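Local coordinates for fructooligosaccharide ABC transporter substrate-binding protein FusA (PDB 5G5Y) that captures short- and long-chain fructooligosaccharides, preferring tetrasaccharides and larger, for import by the FusABC-MsmK ABC transporter, at residues T269-K272 / N273-T276; L479-K482 / Q483-D487; A328-P332 / L333-Q337; G457-D460 / T461-D465. All coordinates share one frame; numbering follows the deposited sequence.

Contact 1 (T269-K272 / N273-T276); sequences TWDK and NNVT
Asp271 holds its CG anti to the backbone N (chi1 178°), while Asn273 swings its own CG to the side beside its N (chi1 -71°), and the two side chains close a small loop. Asp271 OD1 takes two N-H groups of the same residue. Asn273 ND2 comes in on the syn lone pair at 2.7 Å, nearly in its own amide plane, and the backbone Asn273 N reaches the same Asp271 OD1 at 2.9 Å from above the carboxylate plane, which makes an Asx turn. Carboxylate and amide stand almost perpendicular, 81° apart. The backbone goes on into a short 3-10 turn: Asn274 N bonds to Asp271 O at 3.1 Å, and Val275 N to Lys272 O at 2.9 Å. Val275 CG2 lies 3.6 Å from Thr269 OG1 as the two side chains run past each other in opposite senses, against Trp252 and Ile256 of helix 252-260. A water donates to Thr269 OG1 and to Asn274 OD1 and accepts from Asp271 N, tying the end of strand 264-269 to the turn; Thr269 OG1 also bonds to Glu192. In this ligand-free structure the double grip on one carboxylate oxygen and the water bridge hold the loop that carries the substrate-binding Trp270 and Asn274, and they probably limit its freedom.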
loop_
_atom_site.group_PDB
_atom_site.type_symbol
_atom_site.label_atom_id
_atom_site.label_comp_id
_atom_site.label_asym_id
_atom_site.label_seq_id
_atom_site.Cartn_x
_atom_site.Cartn_y
_atom_site.Cartn_z
ATOM N N THR A 269 -8.822 -1.889 -10.992
ATOM C CA THR A 269 -7.694 -0.985 -10.791
ATOM C C THR A 269 -7.852 -0.238 -9.489
ATOM O O THR A 269 -8.883 -0.323 -8.844
ATOM C CB THR A 269 -7.500 0.017 -11.987
ATOM O OG1 THR A 269 -6.191 0.569 -11.905
ATOM C CG2 THR A 269 -8.550 1.061 -12.001
ATOM N N TRP A 270 -6.807 0.455 -9.077
ATOM C CA TRP A 270 -6.876 1.278 -7.874
ATOM C C TRP A 270 -7.841 2.436 -8.009
ATOM O O TRP A 270 -8.711 2.656 -7.154
ATOM C CB TRP A 270 -5.501 1.764 -7.521
ATOM C CG TRP A 270 -5.390 2.632 -6.295
ATOM C CD1 TRP A 270 -5.461 3.990 -6.266
ATOM C CD2 TRP A 270 -5.122 2.211 -4.947
ATOM N NE1 TRP A 270 -5.269 4.453 -4.977
ATOM C CE2 TRP A 270 -5.057 3.384 -4.149
ATOM C CE3 TRP A 270 -4.945 0.976 -4.339
ATOM C CZ2 TRP A 270 -4.810 3.348 -2.792
ATOM C CZ3 TRP A 270 -4.686 0.931 -2.974
ATOM C CH2 TRP A 270 -4.630 2.117 -2.204
ATOM N N ASP A 271 -7.697 3.164 -9.103
ATOM C CA ASP A 271 -8.490 4.362 -9.355
ATOM C C ASP A 271 -8.762 4.396 -10.825
ATOM O O ASP A 271 -7.811 4.404 -11.597
ATOM C CB ASP A 271 -7.672 5.575 -8.875
ATOM C CG ASP A 271 -8.353 6.925 -9.105
ATOM O OD1 ASP A 271 -9.269 7.075 -9.954
ATOM O OD2 ASP A 271 -7.926 7.885 -8.399
ATOM N N LYS A 272 -10.047 4.439 -11.188
ATOM C CA LYS A 272 -10.506 4.420 -12.603
ATOM C C LYS A 272 -9.866 5.553 -13.440
ATOM O O LYS A 272 -9.624 5.409 -14.661
ATOM C CB LYS A 272 -12.041 4.528 -12.674
ATOM C CG LYS A 272 -12.623 5.892 -12.289
ATOM C CD LYS A 272 -14.123 5.949 -12.477
ATOM C CE LYS A 272 -14.598 7.408 -12.358
ATOM N NZ LYS A 272 -16.058 7.531 -12.268
ATOM N N ASN A 273 -9.523 6.650 -12.767
ATOM C CA ASN A 273 -8.903 7.798 -13.448
ATOM C C ASN A 273 -7.610 7.440 -14.201
ATOM O O ASN A 273 -7.321 8.027 -15.251
ATOM C CB ASN A 273 -8.705 8.964 -12.459
ATOM C CG ASN A 273 -10.033 9.609 -12.062
ATOM O OD1 ASN A 273 -10.550 10.456 -12.797
ATOM N ND2 ASN A 273 -10.608 9.214 -10.909
ATOM N N ASN A 274 -6.870 6.442 -13.708
ATOM C CA ASN A 274 -5.654 6.002 -14.349
ATOM C C ASN A 274 -5.866 5.052 -15.531
ATOM O O ASN A 274 -4.884 4.678 -16.169
ATOM C CB ASN A 274 -4.708 5.335 -13.340
ATOM C CG ASN A 274 -4.437 6.215 -12.116
ATOM O OD1 ASN A 274 -4.598 5.780 -10.956
ATOM N ND2 ASN A 274 -4.059 7.460 -12.365
ATOM N N VAL A 275 -7.091 4.601 -15.772
ATOM C CA VAL A 275 -7.341 3.571 -16.787
ATOM C C VAL A 275 -8.391 4.055 -17.740
ATOM O O VAL A 275 -8.069 4.245 -18.917
ATOM C CB VAL A 275 -7.709 2.193 -16.183
ATOM C CG1 VAL A 275 -7.946 1.148 -17.270
ATOM C CG2 VAL A 275 -6.584 1.738 -15.275
ATOM N N THR A 276 -9.628 4.245 -17.276
ATOM C CA THR A 276 -10.709 4.700 -18.152
ATOM C C THR A 276 -10.906 6.230 -18.159
ATOM O O THR A 276 -11.629 6.748 -19.001
ATOM C CB THR A 276 -12.024 3.990 -17.849
ATOM O OG1 THR A 276 -12.338 4.092 -16.442
ATOM C CG2 THR A 276 -11.907 2.514 -18.296
HETATM O O HOH W 1 -5.261 2.880 -10.848
#

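Contact 2 (L479-K482 / Q483-D487); sequences LAIK and QKYYD
Leu479 opens this run of helix 475-492 by accepting Gln483 N on its carbonyl, Leu479 O to Gln483 N being 2.8 Å, with Gln483 CB packed against the same oxygen. The Leu479 side chain packs on Val218 and Phe220, the latter a calcium ligand. At Ala480 the next carbonyl takes Lys484 N, 2.9 Å from Ala480 O. Ile481 does more: besides the nearly straight bond from Tyr485 N to Ile481 O (3.1 Å, 170°), its CG2 meets Tyr485 CE2 at 3.8 Å. With CG2 anti to the backbone N, Ile481 sets this methyl in the plane of the phenol ring, at its edge, and the two side chains run alongside each other in the same direction. Lys482 O then receives Tyr486 N at 3.0 Å and also the hydroxyl of Tyr422. Gln483 NE2 bonds to Asp487 OD1 at 2.9 Å, arriving above the carboxylate plane, while its amide also pairs with the backbone of Gly216 and Val218. Ile481 packs on helix 429-455 and Tyr485 on the loop before it. Asp431 OD2 takes a salt bridge from Lys484 NZ and a hydrogen bond from Tyr485 OH, which probably donates there while accepting from Thr428 N.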
loop_
_atom_site.group_PDB
_atom_site.type_symbol
_atom_site.label_atom_id
_atom_site.label_comp_id
_atom_site.label_asym_id
_atom_site.label_seq_id
_atom_site.Cartn_x
_atom_site.Cartn_y
_atom_site.Cartn_z
ATOM N N LEU A 479 2.234 -20.942 8.073
ATOM C CA LEU A 479 1.106 -20.553 8.922
ATOM C C LEU A 479 1.406 -20.542 10.391
ATOM O O LEU A 479 0.944 -19.636 11.092
ATOM C CB LEU A 479 -0.125 -21.412 8.666
ATOM C CG LEU A 479 -0.820 -21.092 7.342
ATOM C CD1 LEU A 479 -1.859 -22.169 7.049
ATOM C CD2 LEU A 479 -1.483 -19.712 7.418
ATOM N N ALA A 480 2.208 -21.508 10.855
ATOM C CA ALA A 480 2.595 -21.525 12.255
ATOM C C ALA A 480 3.442 -20.305 12.577
ATOM O O ALA A 480 3.284 -19.722 13.640
ATOM C CB ALA A 480 3.340 -22.817 12.643
ATOM N N ILE A 481 4.352 -19.932 11.687
ATOM C CA ILE A 481 5.150 -18.724 11.890
ATOM C C ILE A 481 4.257 -17.463 11.945
ATOM O O ILE A 481 4.391 -16.634 12.864
ATOM C CB ILE A 481 6.244 -18.550 10.835
ATOM C CG1 ILE A 481 7.308 -19.647 11.027
ATOM C CG2 ILE A 481 6.846 -17.151 10.943
ATOM C CD1 ILE A 481 8.127 -19.903 9.791
ATOM N N LYS A 482 3.353 -17.350 10.986
ATOM C CA LYS A 482 2.456 -16.197 10.920
ATOM C C LYS A 482 1.583 -16.115 12.170
ATOM O O LYS A 482 1.380 -15.026 12.756
ATOM C CB LYS A 482 1.628 -16.235 9.635
ATOM C CG LYS A 482 2.426 -16.012 8.335
ATOM C CD LYS A 482 2.762 -14.551 8.114
ATOM C CE LYS A 482 3.606 -14.321 6.860
ATOM N NZ LYS A 482 3.779 -12.858 6.609
ATOM N N GLN A 483 1.076 -17.265 12.612
ATOM C CA GLN A 483 0.247 -17.308 13.808
ATOM C C GLN A 483 1.053 -16.941 15.037
ATOM O O GLN A 483 0.549 -16.266 15.913
ATOM C CB GLN A 483 -0.390 -18.710 13.994
ATOM C CG GLN A 483 -1.423 -18.787 15.070
ATOM C CD GLN A 483 -2.686 -18.039 14.709
ATOM O OE1 GLN A 483 -3.338 -18.370 13.733
ATOM N NE2 GLN A 483 -3.071 -17.067 15.533
ATOM N N LYS A 484 2.304 -17.405 15.123
ATOM C CA LYS A 484 3.147 -17.051 16.236
ATOM C C LYS A 484 3.303 -15.528 16.391
ATOM O O LYS A 484 3.117 -14.971 17.473
ATOM C CB LYS A 484 4.512 -17.739 16.096
ATOM C CG LYS A 484 5.536 -17.435 17.191
ATOM C CD LYS A 484 6.856 -18.163 16.918
ATOM C CE LYS A 484 7.666 -17.473 15.836
ATOM N NZ LYS A 484 9.028 -18.054 15.662
ATOM N N TYR A 485 3.661 -14.859 15.318
ATOM C CA TYR A 485 3.803 -13.412 15.376
ATOM C C TYR A 485 2.477 -12.675 15.621
ATOM O O TYR A 485 2.472 -11.649 16.304
ATOM C CB TYR A 485 4.518 -12.888 14.139
ATOM C CG TYR A 485 5.986 -13.201 14.178
ATOM C CD1 TYR A 485 6.855 -12.414 14.930
ATOM C CD2 TYR A 485 6.507 -14.308 13.503
ATOM C CE1 TYR A 485 8.197 -12.709 15.002
ATOM C CE2 TYR A 485 7.855 -14.599 13.556
ATOM C CZ TYR A 485 8.697 -13.807 14.328
ATOM O OH TYR A 485 10.053 -14.087 14.423
ATOM N N TYR A 486 1.379 -13.206 15.091
ATOM C CA TYR A 486 0.053 -12.627 15.339
ATOM C C TYR A 486 -0.283 -12.659 16.828
ATOM O O TYR A 486 -0.694 -11.633 17.420
ATOM C CB TYR A 486 -1.033 -13.323 14.515
ATOM C CG TYR A 486 -2.364 -12.661 14.734
ATOM C CD1 TYR A 486 -2.662 -11.481 14.094
ATOM C CD2 TYR A 486 -3.303 -13.165 15.637
ATOM C CE1 TYR A 486 -3.859 -10.823 14.301
ATOM C CE2 TYR A 486 -4.536 -12.498 15.848
ATOM C CZ TYR A 486 -4.783 -11.308 15.168
ATOM O OH TYR A 486 -5.945 -10.536 15.305
ATOM N N ASP A 487 -0.069 -13.831 17.439
ATOM C CA ASP A 487 -0.334 -13.987 18.862
ATOM C C ASP A 487 0.569 -13.064 19.673
ATOM O O ASP A 487 0.086 -12.421 20.592
ATOM C CB ASP A 487 -0.186 -15.451 19.328
ATOM C CG ASP A 487 -1.191 -16.405 18.643
ATOM O OD1 ASP A 487 -2.219 -15.959 18.063
ATOM O OD2 ASP A 487 -0.962 -17.621 18.696
#

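Contact 3 (A328-P332 / L333-Q337); sequences AQYAP and LQSVQ
Ser335 OG reaches back to Gln329 O at 2.6 Å, lying in the carbonyl plane on a lone pair, and this short bond marks the tight side of the contact. OG stands beside the backbone N of Ser335 (chi1 -71°), a setting that turns the hydroxyl toward the end of the preceding helix and to 3.4 Å from Tyr330 CA. Ser335 OG also accepts from Ala385 N and, weakly, from a water bound to Tyr330 O. The Tyr330 ring packs on Leu95 and Ile98 of helix 93-101, its OH bonded to Pro120 O. Here helix 319-329 ends and helix 332-340 begins: Ala331 occupies the N-cap position, and Pro332 starts the new helix. Ala331 O receives Ser335 N at 2.8 Å, nearly end-on to the carbonyl, and Val336 N follows onto Pro332 O at 3.0 Å. Val336 lies close to the substrate-binding Trp340. On the looser flank Gln334 lays its CB 3.3 Å from Ala328 O, but its amide bends away to Asn338, and a water bridges Ala328 O to Gln334 OE1. Gln329 runs alongside, its OE1 4.0 Å from Gln334 CG; Gln329 NE2 bonds to Trp325 O and OE1 to Asn338 ND2.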
loop_
_atom_site.group_PDB
_atom_site.type_symbol
_atom_site.label_atom_id
_atom_site.label_comp_id
_atom_site.label_asym_id
_atom_site.label_seq_id
_atom_site.Cartn_x
_atom_site.Cartn_y
_atom_site.Cartn_z
ATOM N N ALA A 328 11.472 16.823 15.648
ATOM C CA ALA A 328 10.855 17.980 15.020
ATOM C C ALA A 328 10.086 17.526 13.750
ATOM O O ALA A 328 9.098 18.151 13.372
ATOM C CB ALA A 328 11.908 19.006 14.711
ATOM N N GLN A 329 10.516 16.416 13.133
ATOM C CA GLN A 329 9.858 15.906 11.921
ATOM C C GLN A 329 8.481 15.299 12.234
ATOM O O GLN A 329 7.626 15.266 11.347
ATOM C CB GLN A 329 10.692 14.899 11.170
ATOM C CG GLN A 329 12.166 15.252 11.030
ATOM C CD GLN A 329 12.404 16.688 10.570
ATOM O OE1 GLN A 329 11.833 17.134 9.581
ATOM N NE2 GLN A 329 13.230 17.433 11.315
ATOM N N TYR A 330 8.295 14.840 13.478
ATOM C CA TYR A 330 7.052 14.266 13.980
ATOM C C TYR A 330 6.052 15.275 14.556
ATOM O O TYR A 330 4.947 14.890 14.920
ATOM C CB TYR A 330 7.357 13.177 15.025
ATOM C CG TYR A 330 7.884 11.913 14.434
ATOM C CD1 TYR A 330 7.051 11.061 13.681
ATOM C CD2 TYR A 330 9.202 11.534 14.620
ATOM C CE1 TYR A 330 7.542 9.888 13.123
ATOM C CE2 TYR A 330 9.701 10.334 14.088
ATOM C CZ TYR A 330 8.858 9.516 13.339
ATOM O OH TYR A 330 9.354 8.346 12.797
ATOM N N ALA A 331 6.420 16.568 14.655
ATOM C CA ALA A 331 5.414 17.610 14.897
ATOM C C ALA A 331 4.399 17.533 13.742
ATOM O O ALA A 331 4.804 17.444 12.572
ATOM C CB ALA A 331 6.055 19.005 14.977
ATOM N N PRO A 332 3.096 17.512 14.048
ATOM C CA PRO A 332 2.053 17.276 13.013
ATOM C C PRO A 332 2.170 18.142 11.733
ATOM O O PRO A 332 2.148 17.612 10.617
ATOM C CB PRO A 332 0.764 17.589 13.759
ATOM C CG PRO A 332 1.089 17.201 15.162
ATOM C CD PRO A 332 2.499 17.632 15.395
ATOM N N LEU A 333 2.325 19.465 11.888
ATOM C CA LEU A 333 2.462 20.341 10.689
ATOM C C LEU A 333 3.723 20.033 9.880
ATOM O O LEU A 333 3.747 20.162 8.642
ATOM C CB LEU A 333 2.448 21.824 11.064
ATOM C CG LEU A 333 1.071 22.502 11.135
ATOM C CD1 LEU A 333 1.265 23.884 11.761
ATOM C CD2 LEU A 333 0.392 22.653 9.784
ATOM N N GLN A 334 4.771 19.606 10.573
ATOM C CA GLN A 334 5.996 19.278 9.920
ATOM C C GLN A 334 5.847 17.941 9.185
ATOM O O GLN A 334 6.309 17.831 8.059
ATOM C CB GLN A 334 7.148 19.194 10.920
ATOM C CG GLN A 334 8.515 19.196 10.235
ATOM C CD GLN A 334 8.858 20.550 9.629
ATOM O OE1 GLN A 334 8.847 21.552 10.313
ATOM N NE2 GLN A 334 9.106 20.580 8.338
ATOM N N SER A 335 5.280 16.921 9.849
ATOM C CA SER A 335 5.024 15.645 9.187
ATOM C C SER A 335 4.223 15.800 7.888
ATOM O O SER A 335 4.538 15.185 6.872
ATOM C CB SER A 335 4.340 14.665 10.128
ATOM O OG SER A 335 5.215 14.219 11.122
ATOM N N VAL A 336 3.180 16.629 7.924
ATOM C CA VAL A 336 2.335 16.784 6.780
ATOM C C VAL A 336 3.154 17.378 5.620
ATOM O O VAL A 336 3.138 16.845 4.523
ATOM C CB VAL A 336 1.086 17.634 7.099
ATOM C CG1 VAL A 336 0.355 18.068 5.847
ATOM C CG2 VAL A 336 0.164 16.882 8.066
ATOM N N GLN A 337 3.889 18.457 5.877
ATOM C CA GLN A 337 4.690 19.089 4.811
ATOM C C GLN A 337 5.799 18.176 4.318
ATOM O O GLN A 337 6.005 18.032 3.090
ATOM C CB GLN A 337 5.295 20.393 5.313
ATOM C CG GLN A 337 4.287 21.459 5.623
ATOM C CD GLN A 337 4.948 22.657 6.252
ATOM O OE1 GLN A 337 5.557 23.439 5.551
ATOM N NE2 GLN A 337 4.834 22.793 7.582
HETATM O O HOH W 2 9.204 20.908 13.114
HETATM O O HOH W 3 2.816 13.950 13.504
#

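Contact 4 (G457-D460 / T461-D465); sequences GNID and TEWDD
Asn458 and Glu462 meet nearly at right angles, and their flat groups repeat this, the amide plane lying 87° from the carboxylate plane. Asn458 ND2 donates to Glu462 OE2 at 2.9 Å, meeting it on the anti side and somewhat out of the carboxylate plane. Glu462 CG, set beside its backbone N (chi1 -68°), lies 3.4 Å from Asn458 ND2, and the extended chi2 (-176°) then carries the carboxylate out to the amide. The other oxygen, OE1, is taken by Lys449 and Trp453, so the carboxylate is gripped at both oxygens and its rotation is restrained. Two waters each donate to Asn458 OD1, and each also hydrogen-bonds to Thr461 OG1. This is the start of helix 459-472. Gly457, with positive phi, leaves the preceding helix, and Asn458 sits at the N-cap position, although its side chain bonds to the carboxylate one turn on instead of capping a backbone N-H. The first-turn backbone bonds are weak, among them Trp463 N to Ile459 O at 2.9 Å. The helix kinks where Asp464 N and Asp465 N have no bond to the turn before, and a water steps in, accepting from Asp464 N and donating to Asp460 O. On the buried face Ile459 and Trp463 run alongside each other in one direction, with Ile459 CD1 3.9 Å from Trp463 CE3. Helix 225-239 covers this pair, Lys228 making a cation-pi contact with the indole, which lies near Asp223 and Asn224 of the second calcium site. Separately, Asp460 forms a salt bridge with Lys232.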
loop_
_atom_site.group_PDB
_atom_site.type_symbol
_atom_site.label_atom_id
_atom_site.label_comp_id
_atom_site.label_asym_id
_atom_site.label_seq_id
_atom_site.Cartn_x
_atom_site.Cartn_y
_atom_site.Cartn_z
ATOM N N GLY A 457 -8.870 -25.251 -17.369
ATOM C CA GLY A 457 -9.878 -25.918 -16.566
ATOM C C GLY A 457 -9.270 -26.959 -15.643
ATOM O O GLY A 457 -8.089 -26.863 -15.256
ATOM N N ASN A 458 -10.092 -27.931 -15.253
ATOM C CA ASN A 458 -9.700 -29.155 -14.495
ATOM C C ASN A 458 -9.428 -28.967 -12.980
ATOM O O ASN A 458 -8.816 -29.829 -12.357
ATOM C CB ASN A 458 -8.510 -29.893 -15.149
ATOM C CG ASN A 458 -8.440 -31.390 -14.774
ATOM O OD1 ASN A 458 -9.456 -32.053 -14.625
ATOM N ND2 ASN A 458 -7.227 -31.926 -14.643
ATOM N N ILE A 459 -9.880 -27.875 -12.387
ATOM C CA ILE A 459 -9.635 -27.660 -10.938
ATOM C C ILE A 459 -10.181 -28.789 -10.040
ATOM O O ILE A 459 -9.499 -29.200 -9.095
ATOM C CB ILE A 459 -10.139 -26.284 -10.420
ATOM C CG1 ILE A 459 -9.578 -26.016 -9.009
ATOM C CG2 ILE A 459 -11.661 -26.157 -10.479
ATOM C CD1 ILE A 459 -9.852 -24.582 -8.562
ATOM N N ASP A 460 -11.366 -29.311 -10.339
ATOM C CA ASP A 460 -11.959 -30.335 -9.449
ATOM C C ASP A 460 -11.007 -31.516 -9.235
ATOM O O ASP A 460 -10.818 -31.941 -8.105
ATOM C CB ASP A 460 -13.329 -30.862 -9.928
ATOM C CG ASP A 460 -14.442 -29.837 -9.796
ATOM O OD1 ASP A 460 -14.333 -28.880 -8.994
ATOM O OD2 ASP A 460 -15.453 -29.981 -10.520
ATOM N N THR A 461 -10.358 -31.985 -10.294
ATOM C CA THR A 461 -9.501 -33.161 -10.183
ATOM C C THR A 461 -8.122 -32.846 -9.615
ATOM O O THR A 461 -7.514 -33.689 -8.949
ATOM C CB THR A 461 -9.432 -33.910 -11.538
ATOM O OG1 THR A 461 -10.771 -34.276 -11.869
ATOM C CG2 THR A 461 -8.601 -35.159 -11.438
ATOM N N GLU A 462 -7.650 -31.622 -9.838
ATOM C CA GLU A 462 -6.297 -31.237 -9.493
ATOM C C GLU A 462 -6.189 -30.614 -8.094
ATOM O O GLU A 462 -5.070 -30.456 -7.591
ATOM C CB GLU A 462 -5.782 -30.216 -10.521
ATOM C CG GLU A 462 -5.578 -30.813 -11.898
ATOM C CD GLU A 462 -4.971 -29.858 -12.917
ATOM O OE1 GLU A 462 -4.497 -28.744 -12.543
ATOM O OE2 GLU A 462 -4.911 -30.275 -14.102
ATOM N N TRP A 463 -7.335 -30.270 -7.500
ATOM C CA TRP A 463 -7.363 -29.507 -6.243
ATOM C C TRP A 463 -6.622 -30.191 -5.096
ATOM O O TRP A 463 -5.776 -29.560 -4.437
ATOM C CB TRP A 463 -8.804 -29.158 -5.870
ATOM C CG TRP A 463 -8.953 -28.325 -4.613
ATOM C CD1 TRP A 463 -9.415 -28.744 -3.406
ATOM C CD2 TRP A 463 -8.658 -26.933 -4.479
ATOM N NE1 TRP A 463 -9.417 -27.687 -2.511
ATOM C CE2 TRP A 463 -8.959 -26.568 -3.150
ATOM C CE3 TRP A 463 -8.166 -25.950 -5.362
ATOM C CZ2 TRP A 463 -8.780 -25.268 -2.679
ATOM C CZ3 TRP A 463 -8.003 -24.661 -4.900
ATOM C CH2 TRP A 463 -8.312 -24.329 -3.567
ATOM N N ASP A 464 -6.919 -31.470 -4.863
ATOM C CA ASP A 464 -6.315 -32.196 -3.727
ATOM C C ASP A 464 -4.793 -32.297 -3.866
ATOM O O ASP A 464 -4.059 -32.033 -2.889
ATOM C CB ASP A 464 -6.961 -33.581 -3.504
ATOM C CG ASP A 464 -8.315 -33.507 -2.809
ATOM O OD1 ASP A 464 -8.751 -32.413 -2.363
ATOM O OD2 ASP A 464 -8.962 -34.572 -2.691
ATOM N N ASP A 465 -4.296 -32.592 -5.066
ATOM C CA ASP A 465 -2.826 -32.649 -5.245
ATOM C C ASP A 465 -2.158 -31.271 -5.096
ATOM O O ASP A 465 -1.007 -31.160 -4.673
ATOM C CB ASP A 465 -2.418 -33.212 -6.606
ATOM C CG ASP A 465 -2.578 -34.733 -6.701
ATOM O OD1 ASP A 465 -2.794 -35.402 -5.692
ATOM O OD2 ASP A 465 -2.475 -35.258 -7.823
HETATM O O HOH W 4 -11.579 -31.852 -13.087
HETATM O O HOH W 5 -9.980 -34.689 -14.857
HETATM O O HOH W 6 -9.151 -32.921 -6.147
#

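How the contacts relate
All four contacts are local and partly buried, but their depth differs: contact 1 lies nearest the chain centre, about 16 Å away, and contact 4 farthest, about 33 Å, with the most exposed residues. Contacts 2 and 4 lie on successive helices, 475-492 and 459-472, with nearest atoms about 12 Å apart, and each has a side chain close to the second calcium site. Contact 4 leans on waters and weak first-turn bonds, whereas contact 2, mid-helix, has regular backbone bonding. Contact 1 contains two substrate-binding residues, and contact 3 lies beside another, Trp340; the first is a loop turn held by a carboxylate, the second a helix-to-helix break held by a hydroxyl. Their centres are about 31 Å apart, those of contacts 3 and 4 about 54 Å.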